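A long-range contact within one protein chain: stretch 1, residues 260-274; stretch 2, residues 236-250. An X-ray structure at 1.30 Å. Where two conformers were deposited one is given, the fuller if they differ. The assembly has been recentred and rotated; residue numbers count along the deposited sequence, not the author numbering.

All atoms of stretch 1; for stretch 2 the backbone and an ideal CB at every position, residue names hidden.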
# COMPACT_ATOMS: atom_id res chain seq x y z
N GLY A 260 11.14 -10.41 -3.08
CA GLY A 260 9.85 -9.95 -3.52
C GLY A 260 9.57 -10.18 -5.00
O GLY A 260 10.45 -10.56 -5.78
N VAL A 261 8.32 -9.94 -5.37
CA VAL A 261 7.82 -10.19 -6.73
C VAL A 261 8.69 -9.53 -7.81
O VAL A 261 9.20 -8.42 -7.63
CB VAL A 261 6.32 -9.78 -6.82
CG1 VAL A 261 6.14 -8.29 -6.70
CG2 VAL A 261 5.67 -10.28 -8.05
N ALA A 262 8.88 -10.25 -8.91
CA ALA A 262 9.58 -9.75 -10.08
C ALA A 262 8.93 -8.49 -10.63
O ALA A 262 7.70 -8.36 -10.65
CB ALA A 262 9.62 -10.82 -11.16
N LEU A 263 9.78 -7.58 -11.11
CA LEU A 263 9.33 -6.29 -11.61
C LEU A 263 9.54 -6.06 -13.11
O LEU A 263 9.01 -5.09 -13.65
CB LEU A 263 10.00 -5.15 -10.83
CG LEU A 263 9.75 -5.15 -9.32
CD1 LEU A 263 10.59 -4.07 -8.66
CD2 LEU A 263 8.26 -4.97 -8.98
N GLY A 264 10.27 -6.94 -13.78
CA GLY A 264 10.64 -6.71 -15.18
C GLY A 264 9.46 -6.57 -16.13
O GLY A 264 9.38 -5.60 -16.88
N ASP A 265 8.55 -7.53 -16.11
CA ASP A 265 7.38 -7.48 -16.99
C ASP A 265 6.52 -6.27 -16.65
O ASP A 265 5.96 -5.62 -17.53
CB ASP A 265 6.56 -8.77 -16.93
CG ASP A 265 7.21 -9.93 -17.68
OD1 ASP A 265 8.22 -9.72 -18.37
OD2 ASP A 265 6.68 -11.06 -17.58
N LEU A 266 6.44 -5.96 -15.36
CA LEU A 266 5.70 -4.78 -14.90
C LEU A 266 6.30 -3.48 -15.44
O LEU A 266 5.59 -2.61 -15.97
CB LEU A 266 5.63 -4.78 -13.37
CG LEU A 266 4.96 -3.58 -12.70
CD1 LEU A 266 3.55 -3.31 -13.22
CD2 LEU A 266 4.96 -3.76 -11.20
N LEU A 267 7.62 -3.34 -15.34
CA LEU A 267 8.28 -2.15 -15.88
C LEU A 267 8.05 -2.01 -17.39
O LEU A 267 7.82 -0.91 -17.89
CB LEU A 267 9.78 -2.17 -15.56
CG LEU A 267 10.13 -2.05 -14.07
CD1 LEU A 267 11.62 -2.16 -13.88
CD2 LEU A 267 9.62 -0.75 -13.46
N GLN A 268 8.09 -3.14 -18.09
CA GLN A 268 7.81 -3.17 -19.52
C GLN A 268 6.38 -2.71 -19.85
O GLN A 268 6.17 -1.97 -20.82
CB GLN A 268 8.06 -4.58 -20.07
CG GLN A 268 7.98 -4.70 -21.57
CD GLN A 268 8.12 -6.13 -22.04
OE1 GLN A 268 7.48 -7.04 -21.50
NE2 GLN A 268 8.95 -6.34 -23.05
N ALA A 269 5.41 -3.13 -19.05
CA ALA A 269 4.02 -2.72 -19.24
C ALA A 269 3.83 -1.24 -18.94
O ALA A 269 3.09 -0.55 -19.65
CB ALA A 269 3.08 -3.56 -18.39
N ILE A 270 4.52 -0.74 -17.92
CA ILE A 270 4.48 0.67 -17.58
C ILE A 270 5.03 1.52 -18.74
O ILE A 270 4.41 2.52 -19.14
CB ILE A 270 5.27 0.94 -16.29
CG1 ILE A 270 4.47 0.43 -15.08
CG2 ILE A 270 5.58 2.44 -16.16
CD1 ILE A 270 5.29 0.24 -13.82
N LEU A 271 6.17 1.13 -19.28
CA LEU A 271 6.75 1.87 -20.40
C LEU A 271 5.86 1.79 -21.65
O LEU A 271 5.73 2.78 -22.38
CB LEU A 271 8.18 1.40 -20.67
CG LEU A 271 9.25 2.20 -19.91
CD1 LEU A 271 9.19 2.00 -18.42
CD2 LEU A 271 10.63 1.86 -20.39
N ALA A 272 5.23 0.64 -21.88
CA ALA A 272 4.30 0.50 -23.00
C ALA A 272 3.10 1.43 -22.84
O ALA A 272 2.66 2.05 -23.82
CB ALA A 272 3.85 -0.94 -23.17
N LEU A 273 2.60 1.59 -21.64
CA LEU A 273 1.50 2.50 -21.36
C LEU A 273 1.95 3.93 -21.59
O LEU A 273 1.25 4.70 -22.14
CB LEU A 273 0.99 2.33 -19.93
CG LEU A 273 -0.26 3.14 -19.56
CD1 LEU A 273 -1.50 2.73 -20.44
CD2 LEU A 273 -0.51 2.97 -18.08
N ASN A 274 3.13 4.27 -21.15
CA ASN A 274 3.73 5.58 -21.37
C ASN A 274 3.82 5.87 -22.88
O ASN A 274 3.53 6.95 -23.30
CB ASN A 274 5.14 5.64 -20.78
CG ASN A 274 5.16 5.62 -19.24
OD1 ASN A 274 4.19 5.68 -18.62
ND2 ASN A 274 6.35 5.49 -18.70
N UNK A 236 -8.71 -2.45 -12.20
CA UNK A 236 -8.65 -3.52 -13.19
C UNK A 236 -7.22 -3.72 -13.69
O UNK A 236 -6.70 -4.83 -13.70
CB UNK A 236 -9.58 -3.21 -14.36
N UNK A 237 -6.57 -2.62 -14.09
CA UNK A 237 -5.20 -2.70 -14.61
C UNK A 237 -4.22 -3.16 -13.53
O UNK A 237 -3.35 -4.00 -13.78
CB UNK A 237 -4.76 -1.34 -15.17
N UNK A 238 -4.36 -2.61 -12.32
CA UNK A 238 -3.45 -2.95 -11.23
C UNK A 238 -3.51 -4.44 -10.90
O UNK A 238 -2.49 -5.08 -10.69
CB UNK A 238 -3.78 -2.12 -9.99
N UNK A 239 -4.71 -4.99 -10.89
CA UNK A 239 -4.85 -6.43 -10.64
C UNK A 239 -4.22 -7.30 -11.74
O UNK A 239 -3.58 -8.27 -11.48
CB UNK A 239 -6.33 -6.78 -10.50
N UNK A 240 -4.40 -6.88 -12.96
CA UNK A 240 -3.83 -7.58 -14.08
C UNK A 240 -2.29 -7.52 -14.02
O UNK A 240 -1.63 -8.48 -14.22
CB UNK A 240 -4.35 -6.99 -15.39
N UNK A 241 -1.78 -6.34 -13.71
CA UNK A 241 -0.30 -6.15 -13.65
C UNK A 241 0.32 -6.94 -12.48
O UNK A 241 1.35 -7.53 -12.62
CB UNK A 241 0.04 -4.67 -13.50
N UNK A 242 -0.36 -6.97 -11.35
CA UNK A 242 0.13 -7.77 -10.22
C UNK A 242 0.09 -9.30 -10.57
O UNK A 242 0.99 -9.98 -10.29
CB UNK A 242 -0.71 -7.48 -8.98
N UNK A 243 -0.98 -9.70 -11.23
CA UNK A 243 -1.10 -11.09 -11.71
C UNK A 243 0.09 -11.43 -12.61
O UNK A 243 0.72 -12.48 -12.46
CB UNK A 243 -2.41 -11.30 -12.47
N UNK A 244 0.41 -10.51 -13.51
CA UNK A 244 1.55 -10.64 -14.40
C UNK A 244 2.89 -10.70 -13.66
O UNK A 244 3.77 -11.51 -14.00
CB UNK A 244 1.56 -9.47 -15.39
N UNK A 245 3.05 -9.87 -12.63
CA UNK A 245 4.30 -9.84 -11.88
C UNK A 245 4.49 -11.14 -11.11
O UNK A 245 5.60 -11.69 -11.03
CB UNK A 245 4.33 -8.65 -10.92
N UNK A 246 3.41 -11.65 -10.52
CA UNK A 246 3.48 -12.94 -9.84
C UNK A 246 3.81 -14.07 -10.83
O UNK A 246 4.66 -14.91 -10.54
CB UNK A 246 2.16 -13.23 -9.13
N UNK A 247 3.17 -14.04 -12.00
CA UNK A 247 3.46 -15.04 -13.04
C UNK A 247 4.94 -15.02 -13.40
O UNK A 247 5.58 -16.06 -13.57
CB UNK A 247 2.61 -14.79 -14.29
N UNK A 248 5.51 -13.82 -13.52
CA UNK A 248 6.93 -13.73 -13.85
C UNK A 248 7.81 -14.30 -12.74
O UNK A 248 8.82 -14.96 -12.99
CB UNK A 248 7.31 -12.27 -14.12
N UNK A 249 7.39 -14.05 -11.50
CA UNK A 249 8.12 -14.54 -10.34
C UNK A 249 8.17 -16.07 -10.37
O UNK A 249 9.23 -16.67 -10.19
CB UNK A 249 7.47 -14.04 -9.05
N UNK A 250 7.01 -16.68 -10.63
CA UNK A 250 6.93 -18.14 -10.75
C UNK A 250 7.84 -18.63 -11.89
O UNK A 250 8.61 -19.60 -11.74
CB UNK A 250 5.48 -18.58 -10.99

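Stretch 2 is helical throughout, with every phi/psi pair in the helical region. Its axis passes 8.7 Å from that of helix 264-274 at 143°, so the two run roughly antiparallel.

Positions 236, 238, 239 and 240 have no atom of stretch 1 within 5.5 Å of the ideal CB. Stretch 1 sets no demand there. They are Ala236, Ala238, Asn239 and Gln240, and none touches stretch 1.

Position 237 points toward stretch 1, but from a distance. Only a long side chain could reach Leu273. Lys, Arg, Met or Gln would do. It is Arg237. Its guanidinium carries Leu273 over one face, with Arg237 NH2 3.7 Å from Leu273 CD1.

Position 241 points toward stretch 1, its ideal CB 3.8 Å from Leu266 CD1. Beyond lies an apolar hollow lined by Leu266, Ala269, Ile270 and Leu273. A large apolar residue suits it: Phe, Leu, Met or Trp. It is Trp241, a knob in that hole. Trp241 CE3 lies 3.5 Å from Leu266 CD1, Trp241 CZ3 3.6 Å from Ile270 CG1, and Trp241 CH2 3.8 Å from Leu273 CD2.

Positions 242 and 243 have nothing of stretch 1 within 5.5 Å of the ideal CB, so stretch 1 leaves the choice open. They are Leu242 and Asn243, and neither makes contact.

Position 244 points toward stretch 1, its ideal CB 5.3 Å from Asp265 CB. A long, flexible apolar chain could lie along the helix there. It is Met244, present as selenomethionine. Met244 CE reaches 3.5 Å from Asp265 O and 3.7 Å from Ala269 CB.

At position 245 the ideal CB is already 3.4 Å from Ala262 O and 3.6 Å from Val261 CG2. Small residues fit best. It is Ala245. Its methyl packs on Val261, with Ala245 CB 3.6 Å from Val261 CG2.

Position 246 points away, but its ideal CB is 4.7 Å from Val261 CG2. A modest apolar side chain would suit. It is Val246, with Val246 CG2 4.1 Å from Val261 CG2. Position 247 has nothing of stretch 1 within 5.5 Å of the ideal CB, so the choice is open. It is Ala247, without contact.

Position 248 points toward the start of the other helix, where the N of Asp265 offers a donor. An acceptor such as Glu or Gln suits, although the Asp265 carboxylate would disfavour a negative charge. It is Glu248. Asp265 N donates to Glu248 OE1 at 2.8 Å. The like charges lie close, with Asp265 OD2 3.8 Å from Glu248 OE1. Water 3 donates to both Glu248 OE2 and Asp265 OD1, bridging the carboxylates.

Position 249 points toward Ala262 N, 4.0 Å from the ideal CB. A short acceptor suits: Ser or Thr. It is Thr249. Ala262 N donates to Thr249 OG1 at 2.9 Å, and Thr249 OG1 donates to Ala245 O at 2.8 Å.

Position 250 is out of reach, so stretch 1 leaves the choice open. It is Ile250.

Stretch 2 236-250: ARANQWLNMAVAETI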
# COMPACT_ATOMS: atom_id res chain seq x y z
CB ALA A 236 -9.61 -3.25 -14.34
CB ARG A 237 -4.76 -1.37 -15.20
CG ARG A 237 -3.31 -1.34 -15.65
CD ARG A 237 -3.02 -0.07 -16.42
NE ARG A 237 -3.48 -0.20 -17.79
CZ ARG A 237 -4.00 0.78 -18.53
NH1 ARG A 237 -4.37 0.52 -19.78
NH2 ARG A 237 -4.16 2.00 -18.03
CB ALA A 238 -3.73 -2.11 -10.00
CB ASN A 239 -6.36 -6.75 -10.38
CG ASN A 239 -6.75 -6.36 -8.96
OD1 ASN A 239 -6.53 -7.07 -8.07
ND2 ASN A 239 -7.19 -5.18 -8.80
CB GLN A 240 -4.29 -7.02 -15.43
CG GLN A 240 -3.37 -7.62 -16.56
CD GLN A 240 -3.91 -7.49 -17.99
OE1 GLN A 240 -3.58 -6.52 -18.68
NE2 GLN A 240 -4.71 -8.47 -18.42
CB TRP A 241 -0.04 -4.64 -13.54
CG TRP A 241 -0.09 -3.90 -14.86
CD1 TRP A 241 -0.40 -4.40 -16.06
CD2 TRP A 241 0.26 -2.54 -15.05
NE1 TRP A 241 -0.26 -3.42 -17.01
CE2 TRP A 241 0.16 -2.28 -16.41
CE3 TRP A 241 0.70 -1.53 -14.21
CZ2 TRP A 241 0.43 -1.01 -16.95
CZ3 TRP A 241 0.99 -0.26 -14.77
CH2 TRP A 241 0.83 -0.05 -16.11
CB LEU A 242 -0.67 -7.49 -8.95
CG LEU A 242 -0.18 -8.26 -7.73
CD1 LEU A 242 1.24 -7.71 -7.31
CD2 LEU A 242 -1.30 -8.18 -6.57
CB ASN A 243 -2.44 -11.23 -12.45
CG ASN A 243 -2.82 -12.68 -12.72
OD1 ASN A 243 -2.81 -13.11 -13.87
ND2 ASN A 243 -3.18 -13.41 -11.69
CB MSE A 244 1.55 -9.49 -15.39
CG MSE A 244 2.71 -9.50 -16.37
SE MSE A 244 2.69 -7.97 -17.55
CE MSE A 244 2.85 -6.59 -16.20
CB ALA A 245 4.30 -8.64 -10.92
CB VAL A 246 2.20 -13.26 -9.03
CG1 VAL A 246 2.22 -14.70 -8.52
CG2 VAL A 246 2.06 -12.27 -7.86
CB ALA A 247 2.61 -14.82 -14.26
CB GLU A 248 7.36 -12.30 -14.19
CG GLU A 248 8.81 -12.26 -14.67
CD GLU A 248 9.36 -10.88 -14.92
OE1 GLU A 248 8.70 -9.87 -14.61
OE2 GLU A 248 10.50 -10.82 -15.44
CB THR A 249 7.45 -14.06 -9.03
OG1 THR A 249 7.32 -12.63 -9.07
CG2 THR A 249 8.26 -14.46 -7.80
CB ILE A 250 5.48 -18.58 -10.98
CG1 ILE A 250 4.64 -18.24 -9.75
CG2 ILE A 250 5.39 -20.09 -11.28
CD1 ILE A 250 3.14 -18.39 -9.93
O HOH W 1 4.59 -12.40 -16.56
O HOH W 2 6.90 -8.12 -13.36
O HOH W 3 10.99 -9.25 -17.66
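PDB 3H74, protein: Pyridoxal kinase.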